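Local atomic coordinates of RsbT co-antagonist protein RsbRA (Bacillus subtilis, PDB entry 2BNL), a protein that regulates sigma-B activity in response to salt and heat stress as part of the stressosome, stimulating the RsbT kinase toward RsbS in vitro. Residues 93-96 and 97-101; 128-131 and 132-135. One frame throughout, in Å; residues are numbered along the deposited sequence.

Contact 1 of 2, residues 93-96 and 97-101; sequences KRLY and TKMND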
# COMPACT_ATOMS: atom_id res chain seq x y z
N LYS A 93 -6.89 -7.84 3.73
CA LYS A 93 -6.47 -9.20 3.93
C LYS A 93 -7.44 -9.98 4.77
O LYS A 93 -7.71 -11.20 4.50
CB LYS A 93 -5.07 -9.23 4.57
CG LYS A 93 -4.05 -8.71 3.61
CD LYS A 93 -2.70 -8.83 4.33
CE LYS A 93 -1.73 -7.82 3.88
NZ LYS A 93 -0.58 -8.03 4.84
N ARG A 94 -8.04 -9.27 5.73
CA ARG A 94 -9.05 -9.82 6.51
C ARG A 94 -10.37 -10.01 5.79
O ARG A 94 -11.05 -10.98 6.02
CB ARG A 94 -9.17 -9.05 7.81
CG ARG A 94 -7.94 -9.40 8.71
CD ARG A 94 -7.96 -8.82 10.12
NE ARG A 94 -6.57 -8.78 10.66
CZ ARG A 94 -6.24 -8.65 11.95
NH1 ARG A 94 -7.18 -8.61 12.90
NH2 ARG A 94 -4.98 -8.62 12.30
N LEU A 95 -10.67 -9.11 4.87
CA LEU A 95 -11.82 -9.24 3.99
C LEU A 95 -11.58 -10.43 3.03
O LEU A 95 -12.49 -11.25 2.76
CB LEU A 95 -12.03 -7.91 3.24
CG LEU A 95 -12.93 -8.08 2.00
CD1 LEU A 95 -14.32 -8.26 2.57
CD2 LEU A 95 -12.92 -6.94 1.07
N TYR A 96 -10.35 -10.57 2.53
CA TYR A 96 -10.01 -11.73 1.76
C TYR A 96 -10.36 -13.06 2.47
O TYR A 96 -11.02 -13.92 1.92
CB TYR A 96 -8.55 -11.71 1.30
CG TYR A 96 -8.11 -13.06 0.80
CD1 TYR A 96 -8.47 -13.51 -0.49
CD2 TYR A 96 -7.39 -13.91 1.63
CE1 TYR A 96 -8.09 -14.72 -0.93
CE2 TYR A 96 -7.01 -15.17 1.18
CZ TYR A 96 -7.35 -15.54 -0.11
OH TYR A 96 -6.94 -16.73 -0.55
N THR A 97 -9.93 -13.21 3.69
CA THR A 97 -10.20 -14.46 4.48
C THR A 97 -11.73 -14.70 4.54
O THR A 97 -12.18 -15.81 4.26
CB THR A 97 -9.60 -14.29 5.86
OG1 THR A 97 -8.20 -14.04 5.74
CG2 THR A 97 -9.78 -15.55 6.76
N LYS A 98 -12.53 -13.64 4.83
CA LYS A 98 -13.98 -13.73 4.84
C LYS A 98 -14.53 -14.18 3.52
O LYS A 98 -15.30 -15.15 3.45
CB LYS A 98 -14.71 -12.41 5.21
CG LYS A 98 -14.49 -11.86 6.60
CD LYS A 98 -14.40 -13.02 7.64
CE LYS A 98 -14.45 -12.60 9.15
NZ LYS A 98 -14.10 -13.82 9.89
N MSE A 99 -14.16 -13.48 2.46
CA MSE A 99 -14.68 -13.79 1.14
C MSE A 99 -14.22 -15.13 0.60
O MSE A 99 -14.97 -15.84 -0.09
CB MSE A 99 -14.26 -12.69 0.15
CG MSE A 99 -14.99 -11.43 0.42
SE MSE A 99 -14.70 -10.10 -1.04
CE MSE A 99 -15.85 -11.04 -2.52
N ASN A 100 -12.97 -15.48 0.89
CA ASN A 100 -12.35 -16.66 0.33
C ASN A 100 -12.98 -17.90 0.88
O ASN A 100 -13.07 -18.91 0.16
CB ASN A 100 -10.87 -16.77 0.67
CG ASN A 100 -10.19 -17.87 -0.11
OD1 ASN A 100 -10.37 -18.00 -1.34
ND2 ASN A 100 -9.33 -18.60 0.56
N ASP A 101 -13.39 -17.82 2.13
CA ASP A 101 -14.11 -18.90 2.76
C ASP A 101 -15.51 -19.06 2.24
O ASP A 101 -16.13 -20.07 2.43
CB ASP A 101 -13.93 -18.85 4.28
CG ASP A 101 -12.50 -19.30 4.65
OD1 ASP A 101 -12.19 -20.51 4.37
OD2 ASP A 101 -11.66 -18.46 5.08
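Asn100 N donates to Tyr96 O over 2.7 Å, the shortest of the hydrogen bonds here, near the C-terminal end of helix 81-100. One residue back, Met99 N reaches Leu95 O at 2.8 Å, with its N-H aimed almost straight at the oxygen (175°). Thr97 N and Lys98 N continue the i to i+4 pattern with longer bonds to Lys93 O and Arg94 O.

The side chains follow the same four-residue spacing. Tyr96 and Asn100 run alongside each other, both with CG anti to the backbone N, which lays the Asn100 side chain over the phenol. Asn100 CB forms a CH-pi contact 4.0 Å from the centroid of the Tyr96 ring, displaced toward its rim, and the amide and ring planes are only 18° apart. The amide is held from elsewhere, since Asn100 OD1 is hydrogen-bonded to Ser109. On another side of the helix, Leu95 CD1 packs against Met99 CG at 3.9 Å, and the selenium of this selenomethionine lies close to the leucine branch.

In this N-terminal, globin-like domain of RsbRA, Leu95 and Met99 pack on both helix 5-13 and helix 109-135, while Arg94 salt-bridges Glu28 of helix 15-30. Tyr96 adjoins helix 109-135 of its own chain and meets Trp114 of the second subunit.

Contact 2 of 2, residues 128-131 and 132-135; sequences FNQY and SISW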
# COMPACT_ATOMS: atom_id res chain seq x y z
N PHE A 128 -3.28 7.50 1.47
CA PHE A 128 -1.89 7.74 1.85
C PHE A 128 -1.51 9.17 1.35
O PHE A 128 -0.84 9.94 2.04
CB PHE A 128 -0.94 6.69 1.26
CG PHE A 128 -1.21 5.29 1.65
CD1 PHE A 128 -1.81 4.98 2.85
CD2 PHE A 128 -0.81 4.28 0.87
CE1 PHE A 128 -2.07 3.67 3.19
CE2 PHE A 128 -1.00 2.95 1.23
CZ PHE A 128 -1.69 2.67 2.41
N ASN A 129 -1.89 9.48 0.09
CA ASN A 129 -1.54 10.79 -0.48
C ASN A 129 -2.06 11.94 0.38
O ASN A 129 -1.37 12.89 0.64
CB ASN A 129 -2.09 10.86 -1.90
CG ASN A 129 -1.50 12.00 -2.72
OD1 ASN A 129 -0.30 12.17 -2.83
ND2 ASN A 129 -2.38 12.81 -3.29
N GLN A 130 -3.30 11.82 0.84
CA GLN A 130 -3.97 12.94 1.62
C GLN A 130 -3.40 13.01 3.02
O GLN A 130 -3.23 14.07 3.56
CB GLN A 130 -5.47 12.71 1.65
CG GLN A 130 -6.12 13.08 0.34
CD GLN A 130 -5.90 14.56 -0.09
OE1 GLN A 130 -6.05 15.49 0.67
NE2 GLN A 130 -5.66 14.72 -1.32
N TYR A 131 -2.97 11.88 3.51
CA TYR A 131 -2.25 11.83 4.79
C TYR A 131 -0.97 12.70 4.72
O TYR A 131 -0.69 13.59 5.60
CB TYR A 131 -1.90 10.37 5.12
CG TYR A 131 -1.25 10.26 6.45
CD1 TYR A 131 -2.01 9.91 7.59
CD2 TYR A 131 0.05 10.59 6.62
CE1 TYR A 131 -1.39 9.82 8.87
CE2 TYR A 131 0.67 10.50 7.90
CZ TYR A 131 -0.07 10.10 8.99
OH TYR A 131 0.54 10.13 10.25
N SER A 132 -0.15 12.42 3.71
CA SER A 132 1.12 13.10 3.51
C SER A 132 0.89 14.59 3.21
O SER A 132 1.59 15.44 3.75
CB SER A 132 1.94 12.43 2.35
OG SER A 132 3.26 13.02 2.21
N ILE A 133 -0.09 14.88 2.37
CA ILE A 133 -0.45 16.25 1.97
C ILE A 133 -0.84 17.02 3.16
O ILE A 133 -0.46 18.16 3.25
CB ILE A 133 -1.50 16.31 0.85
CG1 ILE A 133 -0.84 16.00 -0.47
CG2 ILE A 133 -2.23 17.65 0.82
CD1 ILE A 133 -1.83 15.69 -1.59
N SER A 134 -1.48 16.41 4.15
CA SER A 134 -1.86 17.17 5.36
C SER A 134 -0.61 17.86 5.94
O SER A 134 -0.69 18.95 6.55
CB SER A 134 -2.58 16.29 6.31
OG SER A 134 -3.87 15.97 5.73
N TRP A 135 0.57 17.30 5.68
CA TRP A 135 1.84 17.89 6.20
C TRP A 135 2.51 18.85 5.20
O TRP A 135 2.85 19.98 5.60
CB TRP A 135 2.80 16.81 6.57
CG TRP A 135 2.40 16.01 7.81
CD1 TRP A 135 2.04 14.65 7.86
CD2 TRP A 135 2.35 16.50 9.17
NE1 TRP A 135 1.88 14.26 9.19
CE2 TRP A 135 2.05 15.38 10.01
CE3 TRP A 135 2.66 17.72 9.77
CZ2 TRP A 135 1.95 15.51 11.46
CZ3 TRP A 135 2.58 17.84 11.22
CH2 TRP A 135 2.21 16.74 12.02
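The backbone of 128-134 keeps alpha-helical i to i+4 hydrogen bonding, from Ser132 N to Phe128 O at 3.1 Å and from Ile133 N to Asn129 O at 2.9 Å, near the C-terminal end of helix 109-135 in the globin-like fold. At the next step Gln130 O accepts twice, from Ser134 N and from Ser134 OG, both at 3.0 Å and from opposite faces of the carbonyl plane. The hydroxyl can fold back this way because Ser134 OG sits beside its own backbone N (chi1 -69°). Ser134 N also makes a weak bond to Tyr131 O, and Trp135 N switches to Ser132 O, a tighter i to i+3 spacing.

Ile133 sends its CD1 methyl back toward Asn129, 3.4 Å from ND2, and the end of Gln130 approaches the same methyl through NE2. The Asn129 amide is turned to the dimer partner, where OD1 accepts from Lys82 N of the second subunit. Tyr131 packs on helices 64-76 and 81-100, its hydroxyl hydrogen-bonded to Leu79 O. Trp135 lies alongside it and points the same way, forming an offset edge-to-face pair: the indole edge is directed at the phenol face, the planes are 65° apart, and the phenol centroid is 6.0 Å from that of the five-membered ring. The nearest atoms of the two rings are Tyr131 CE2 and Trp135 NE1, 4.2 Å apart.

How the contacts relate
Contacts 1 and 2 lie near the C-terminal ends of two consecutive helices, 81-100 and 109-135, and fall on opposite sides of the chain's centre. Their centres are 28 Å apart and their nearest atoms about 11 Å, so neither touches the other. The two helices nevertheless connect them: residues of contact 1 pack on the early part of helix 109-135, whereas Phe128 and Tyr131 of contact 2 pack on the start of helix 81-100. Both contacts also reach the second subunit, contact 1 through Lys93 and Tyr96, contact 2 partly through Phe128 meeting its own counterpart, so the dimer interface spans both regions.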